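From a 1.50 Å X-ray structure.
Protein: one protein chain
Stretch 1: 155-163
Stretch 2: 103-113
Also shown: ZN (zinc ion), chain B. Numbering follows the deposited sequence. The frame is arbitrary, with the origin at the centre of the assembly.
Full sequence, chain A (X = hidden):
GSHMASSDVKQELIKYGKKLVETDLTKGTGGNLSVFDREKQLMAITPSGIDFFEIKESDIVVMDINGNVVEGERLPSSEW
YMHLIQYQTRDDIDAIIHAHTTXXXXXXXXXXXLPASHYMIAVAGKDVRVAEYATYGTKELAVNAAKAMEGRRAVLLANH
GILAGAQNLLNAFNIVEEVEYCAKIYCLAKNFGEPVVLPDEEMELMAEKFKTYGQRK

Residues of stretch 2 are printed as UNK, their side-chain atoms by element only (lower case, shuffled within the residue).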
ATOM      1  N   VAL A 155       7.764   3.658 -22.347  1.00 11.80           N
ATOM      2  CA  VAL A 155       6.562   4.125 -23.043  1.00 10.68           C
ATOM      3  C   VAL A 155       5.339   3.565 -22.346  1.00 11.84           C
ATOM      4  O   VAL A 155       5.361   2.438 -21.848  1.00 13.65           O
ATOM      5  CB  VAL A 155       6.577   3.755 -24.547  1.00 12.42           C
ATOM      6  CG1 VAL A 155       6.498   2.261 -24.775  1.00 14.64           C
ATOM      7  CG2 VAL A 155       5.442   4.416 -25.304  1.00 14.48           C
ATOM      8  N   LEU A 156       4.275   4.357 -22.228  1.00 11.99           N
ATOM      9  CA  LEU A 156       3.006   3.857 -21.750  1.00 10.27           C
ATOM     10  C   LEU A 156       2.176   3.253 -22.901  1.00 12.52           C
ATOM     11  O   LEU A 156       2.140   3.781 -24.022  1.00 15.29           O
ATOM     12  CB  LEU A 156       2.225   4.972 -21.033  1.00 12.67           C
ATOM     13  CG  LEU A 156       2.951   5.769 -19.950  1.00 13.32           C
ATOM     14  CD1 LEU A 156       2.064   6.853 -19.363  1.00 16.39           C
ATOM     15  CD2 LEU A 156       3.484   4.807 -18.888  1.00 17.28           C
ATOM     16  N   LEU A 157       1.515   2.144 -22.624  1.00 11.85           N
ATOM     17  CA  LEU A 157       0.695   1.459 -23.603  1.00 13.20           C
ATOM     18  C   LEU A 157      -0.749   1.728 -23.218  1.00 13.78           C
ATOM     19  O   LEU A 157      -1.212   1.363 -22.136  1.00 11.71           O
ATOM     20  CB  LEU A 157       0.960  -0.046 -23.546  1.00 12.20           C
ATOM     21  CG  LEU A 157       2.433  -0.407 -23.722  1.00 13.86           C
ATOM     22  CD1 LEU A 157       2.585  -1.920 -23.531  1.00 15.05           C
ATOM     23  CD2 LEU A 157       3.026   0.077 -25.045  1.00 15.62           C
ATOM     24  N   ALA A 158      -1.456   2.417 -24.123  1.00 12.91           N
ATOM     25  CA  ALA A 158      -2.789   2.884 -23.823  1.00 12.59           C
ATOM     26  C   ALA A 158      -3.717   1.792 -23.268  1.00  9.80           C
ATOM     27  O   ALA A 158      -3.857   0.727 -23.859  1.00 12.90           O
ATOM     28  CB  ALA A 158      -3.387   3.489 -25.083  1.00 14.44           C
ATOM     29  N   ASN A 159      -4.342   2.053 -22.122  1.00 11.02           N
ATOM     30  CA  ASN A 159      -5.328   1.140 -21.547  1.00 11.68           C
ATOM     31  C   ASN A 159      -4.719  -0.213 -21.221  1.00 12.26           C
ATOM     32  O   ASN A 159      -5.412  -1.220 -21.226  1.00 13.38           O
ATOM     33  CB  ASN A 159      -6.563   0.979 -22.447  1.00 14.04           C
ATOM     34  CG  ASN A 159      -7.275   2.284 -22.664  1.00 14.90           C
ATOM     35  OD1 ASN A 159      -8.079   2.723 -21.845  1.00 16.47           O
ATOM     36  ND2 ASN A 159      -6.962   2.905 -23.743  1.00 11.84           N
ATOM     37  N   HIS A 160      -3.426  -0.186 -20.919  1.00 11.88           N
ATOM     38  CA  HIS A 160      -2.684  -1.460 -20.846  1.00 12.63           C
ATOM     39  C   HIS A 160      -1.593  -1.468 -19.798  1.00 12.19           C
ATOM     40  O   HIS A 160      -1.715  -2.182 -18.793  1.00 14.59           O
ATOM     41  CB  HIS A 160      -2.136  -1.788 -22.228  1.00 12.89           C
ATOM     42  CG  HIS A 160      -1.508  -3.142 -22.330  1.00 13.71           C
ATOM     43  ND1 HIS A 160      -1.400  -3.817 -23.520  1.00 13.51           N
ATOM     44  CD2 HIS A 160      -0.947  -3.941 -21.380  1.00 14.52           C
ATOM     45  CE1 HIS A 160      -0.788  -4.983 -23.302  1.00 14.84           C
ATOM     46  NE2 HIS A 160      -0.504  -5.073 -22.013  1.00 11.69           N
ATOM     47  N   GLY A 161      -0.533  -0.703 -19.996  1.00 11.26           N
ATOM     48  CA  GLY A 161       0.583  -0.752 -19.052  1.00 11.21           C
ATOM     49  C   GLY A 161       1.796  -0.005 -19.511  1.00 12.59           C
ATOM     50  O   GLY A 161       1.689   1.055 -20.117  1.00 14.00           O
ATOM     51  N   ILE A 162       2.970  -0.545 -19.229  1.00 13.61           N
ATOM     52  CA  ILE A 162       4.204   0.134 -19.496  1.00 13.94           C
ATOM     53  C   ILE A 162       5.161  -0.840 -20.170  1.00 12.30           C
ATOM     54  O   ILE A 162       5.074  -2.057 -19.957  1.00 14.32           O
ATOM     55  CB  ILE A 162       4.825   0.674 -18.181  1.00 13.35           C
ATOM     56  CG1 ILE A 162       6.016   1.595 -18.424  1.00 16.96           C
ATOM     57  CG2 ILE A 162       5.237  -0.474 -17.254  1.00 17.44           C
ATOM     58  CD1 ILE A 162       6.541   2.267 -17.176  1.00 19.79           C
ATOM     59  N   LEU A 163       6.046  -0.294 -20.976  1.00 12.10           N
ATOM     60  CA  LEU A 163       7.159  -0.995 -21.575  1.00 11.37           C
ATOM     61  C   LEU A 163       8.414  -0.187 -21.297  1.00 13.43           C
ATOM     62  O   LEU A 163       8.443   1.032 -21.495  1.00 15.49           O
ATOM     63  CB  LEU A 163       6.964  -1.153 -23.085  1.00 13.03           C
ATOM     64  CG  LEU A 163       7.915  -2.061 -23.875  1.00 15.00           C
ATOM     65  CD1 LEU A 163       7.527  -3.507 -23.592  1.00 15.67           C
ATOM     66  CD2 LEU A 163       7.839  -1.817 -25.388  1.00 17.66           C
ATOM     67  N   UNK A 103       0.218   3.289 -11.192  1.00 11.79           N
ATOM     68  CA  UNK A 103      -0.020   4.670 -11.667  1.00 11.01           C
ATOM     69  C   UNK A 103       0.408   4.901 -13.089  1.00 10.73           C
ATOM     70  O   UNK A 103      -0.182   5.763 -13.781  1.00 11.25           O
ATOM     71  c   UNK A 103      -1.282   6.639  -9.251  1.00 11.78           C
ATOM     72  c   UNK A 103      -0.669   4.910  -7.186  1.00 12.89           C
ATOM     73  c   UNK A 103      -1.715   5.812  -7.040  1.00 11.28           C
ATOM     74  c   UNK A 103      -0.222   5.744  -9.415  1.00 12.14           C
ATOM     75  c   UNK A 103       0.054   4.871  -8.362  1.00 12.94           C
ATOM     76  c   UNK A 103      -2.007   6.698  -8.078  1.00 11.79           C
ATOM     77  c   UNK A 103       0.557   5.693 -10.693  1.00 11.23           C
ATOM     78  o   UNK A 103      -2.429   5.864  -5.864  1.00 12.82           O
ATOM     79  N   UNK A 104       1.429   4.208 -13.563  1.00 10.79           N
ATOM     80  CA  UNK A 104       1.793   4.268 -14.963  1.00 11.46           C
ATOM     81  C   UNK A 104       0.618   3.798 -15.817  1.00 11.88           C
ATOM     82  O   UNK A 104       0.343   4.382 -16.858  1.00 11.98           O
ATOM     83  c   UNK A 104       3.071   3.489 -15.224  1.00 14.91           C
ATOM     84  N   UNK A 105      -0.104   2.787 -15.362  1.00 11.46           N
ATOM     85  CA  UNK A 105      -1.241   2.269 -16.104  1.00 11.83           C
ATOM     86  C   UNK A 105      -2.421   3.221 -15.983  1.00 11.60           C
ATOM     87  O   UNK A 105      -3.155   3.366 -16.951  1.00 12.42           O
ATOM     88  c   UNK A 105      -2.787   0.300 -16.386  1.00 13.25           C
ATOM     89  o   UNK A 105      -0.456   0.044 -15.867  1.00 14.54           O
ATOM     90  c   UNK A 105      -1.595   0.866 -15.627  1.00 12.57           C
ATOM     91  N   UNK A 106      -2.583   3.863 -14.822  1.00 11.01           N
ATOM     92  CA  UNK A 106      -3.579   4.974 -14.700  1.00 10.26           C
ATOM     93  C   UNK A 106      -3.378   5.994 -15.810  1.00 11.39           C
ATOM     94  O   UNK A 106      -4.338   6.356 -16.549  1.00 12.36           O
ATOM     95  c   UNK A 106      -4.304   6.954 -13.300  1.00 10.42           C
ATOM     96  c   UNK A 106      -3.990   4.655 -12.298  1.00 12.07           C
ATOM     97  c   UNK A 106      -3.493   5.641 -13.325  1.00  9.84           C
ATOM     98  N   UNK A 107      -2.152   6.481 -15.931  1.00 10.25           N
ATOM     99  CA  UNK A 107      -1.859   7.442 -17.001  1.00 10.34           C
ATOM    100  C   UNK A 107      -2.167   6.841 -18.369  1.00 11.39           C
ATOM    101  O   UNK A 107      -2.738   7.483 -19.227  1.00 12.88           O
ATOM    102  c   UNK A 107      -0.431   7.931 -16.909  1.00 11.27           C
ATOM    103  c   UNK A 107      -0.192   8.832 -15.701  1.00  9.82           C
ATOM    104  c   UNK A 107       1.282   9.206 -15.649  1.00 11.31           C
ATOM    105  c   UNK A 107      -1.030  10.145 -15.812  1.00 14.05           C
ATOM    106  N   UNK A 108      -1.812   5.577 -18.588  1.00 11.21           N
ATOM    107  CA  UNK A 108      -2.081   4.914 -19.845  1.00 11.13           C
ATOM    108  C   UNK A 108      -3.576   4.834 -20.147  1.00 11.78           C
ATOM    109  O   UNK A 108      -3.970   4.877 -21.310  1.00 12.26           O
ATOM    110  c   UNK A 108      -1.499   3.494 -19.766  1.00 13.49           C
ATOM    111  N   UNK A 109      -4.398   4.647 -19.118  1.00 13.64           N
ATOM    112  CA  UNK A 109      -5.840   4.534 -19.328  1.00 13.48           C
ATOM    113  C   UNK A 109      -6.506   5.872 -19.568  1.00 15.79           C
ATOM    114  O   UNK A 109      -7.592   5.907 -20.141  1.00 18.73           O
ATOM    115  c   UNK A 109      -6.519   3.751 -18.209  1.00 15.75           C
ATOM    116  s   UNK A 109      -5.962   2.028 -18.132  1.00 16.94           S
ATOM    117  N   UNK A 110      -5.858   6.930 -19.100  1.00 13.88           N
ATOM    118  CA  UNK A 110      -6.261   8.310 -19.423  1.00 13.45           C
ATOM    119  C   UNK A 110      -5.693   8.704 -20.767  1.00 15.41           C
ATOM    120  O   UNK A 110      -6.063   9.752 -21.323  1.00 16.65           O
ATOM    121  c   UNK A 110      -5.722   9.265 -18.371  1.00 11.80           C
ATOM    122  c   UNK A 110      -7.669   9.825 -16.901  1.00 15.79           C
ATOM    123  c   UNK A 110      -6.311   9.133 -16.985  1.00 13.09           C
ATOM    124  c   UNK A 110      -5.333   9.660 -15.944  1.00 14.77           C
ATOM    125  N   UNK A 111      -4.760   7.904 -21.286  1.00 16.23           N
ATOM    126  CA  UNK A 111      -3.959   8.266 -22.452  1.00 14.77           C
ATOM    127  C   UNK A 111      -3.253   9.630 -22.257  1.00 13.64           C
ATOM    128  O   UNK A 111      -3.252  10.503 -23.146  1.00 17.61           O
ATOM    129  c   UNK A 111      -7.408   4.861 -26.368  1.00 15.03           C
ATOM    130  n   UNK A 111      -7.535   5.660 -27.430  1.00 18.95           N
ATOM    131  c   UNK A 111      -5.417   6.785 -23.894  1.00 15.76           C
ATOM    132  n   UNK A 111      -6.784   5.304 -25.284  1.00 14.09           N
ATOM    133  n   UNK A 111      -7.978   3.666 -26.388  1.00 14.67           N
ATOM    134  c   UNK A 111      -6.156   6.608 -25.190  1.00 17.13           C
ATOM    135  c   UNK A 111      -4.792   8.159 -23.737  1.00 15.94           C
ATOM    136  N   UNK A 112      -2.666   9.797 -21.062  1.00 14.31           N
ATOM    137  CA  UNK A 112      -1.977  10.996 -20.639  1.00 14.23           C
ATOM    138  C   UNK A 112      -0.506  10.703 -20.489  1.00 15.09           C
ATOM    139  O   UNK A 112      -0.154   9.686 -19.877  1.00 17.01           O
ATOM    140  c   UNK A 112      -2.501  11.485 -19.296  1.00 18.30           C
ATOM    141  c   UNK A 112      -3.803  13.642 -19.674  1.00 25.95           C
ATOM    142  c   UNK A 112      -3.868  12.152 -19.357  1.00 22.61           C
ATOM    143  o   UNK A 112      -2.691  14.172 -19.915  1.00 23.17           O
ATOM    144  o   UNK A 112      -4.883  14.277 -19.673  1.00 30.16           O
ATOM    145  N   UNK A 113       0.356  11.534 -21.066  1.00 13.47           N
ATOM    146  CA  UNK A 113       1.788  11.343 -20.922  1.00 13.83           C
ATOM    147  C   UNK A 113       2.299  11.701 -19.529  1.00 12.32           C
ATOM    148  O   UNK A 113       1.615  12.339 -18.727  1.00 14.35           O
ATOM    149  c   UNK A 113       2.373  12.277 -21.971  1.00 14.54           C
ATOM    150  c   UNK A 113       0.027  12.782 -21.809  1.00 15.20           C
ATOM    151  c   UNK A 113       1.357  13.417 -22.054  1.00 15.17           C
TER
HETATM  152 ZN    ZN B 301       0.429  -6.558 -21.052  1.00 15.82          ZN
HETATM  153  O   HOH W   1       0.024  -8.166 -22.321  1.00 25.08           O

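Position 103 has eight side-chain atoms: one carbon, then a ring of six carbons bearing one oxygen. The ring lies out of reach of stretch 1. This is Tyr103, the first residue of the helix in this stretch.

Position 104 has a single side-chain carbon. It points toward stretch 1 and lies 3.9 Å from Leu156 CD2 and 4.2 Å from Ile162 CD1. One carbon alone means alanine, Ala104.

Position 105 has three side-chain atoms: a carbon carrying one oxygen and one carbon. The oxygen lies 3.4 Å from Gly161 CA, and the terminal carbon lies 3.6 Å from His160 O. A beta carbon forked into oxygen and carbon is threonine. In Thr105, chi1 is m. Its OG1 is hydrogen-bonded to a residue just outside the stretches.

Position 106 has three carbons, forked at the first. It makes no contact with stretch 1. The fork at the beta carbon gives Val106.

Position 107 has four carbons, forked at the second. Its CB lies 3.7 Å from Leu156 CD1. The later fork gives leucine, Leu107.

Position 108 again has one carbon. It points toward stretch 1 and comes within 3.2 Å of Leu157 O. It is also 4.2 Å from Leu156 CB and 4.0 Å from Gly161 O. The residue is Ala108. Its small side chain fits where the backbones run close: Ala108 CA is 4.5 Å from Ala158 CA.

Position 109 has one carbon followed by one sulfur. The sulfur sits 3.6 Å from Asn159 CA. These two atoms define Cys109.

Position 110 has four carbons, forked at the second. Its CB points away from stretch 1, and the side chain makes no contact there. This is Leu110.

Position 111 has seven side-chain atoms: three carbons, a nitrogen, then a carbon carrying two more nitrogens. That is a guanidinium, so the residue is Arg111. It is the first residue to leave helical geometry, with positive phi. The extended side chain brings NE to 3.9 Å from Ala158 CB. The side-chain amide of Asn159 lies at the edge of the guanidinium, near its plane.

Position 112 has three carbons, the third carrying two oxygens. The carboxylate identifies Glu112. The side chain points away, but the backbone Glu112 O lies 3.6 Å from Leu156 CD1.

Position 113 has three carbons closing a ring onto the backbone N. This is Pro113, with no close contact to stretch 1.

The contact packs a helix against a tight hairpin. Leu157 and Gly161 pair through two backbone hydrogen bonds, and the turn between them meets the helix near its end. There Asn159 N donates a hydrogen bond to Ala108 O (3.0 Å), and Ala158 CA makes a CA-H...O contact with the same Ala108 O (3.4 Å). Leu156 and Ile162 add apolar packing against Ala104. His160 CB points away from the helix, and its NE2 binds zinc at 2.0 Å.

Stretch 2 (103-113) YATVLACLREP
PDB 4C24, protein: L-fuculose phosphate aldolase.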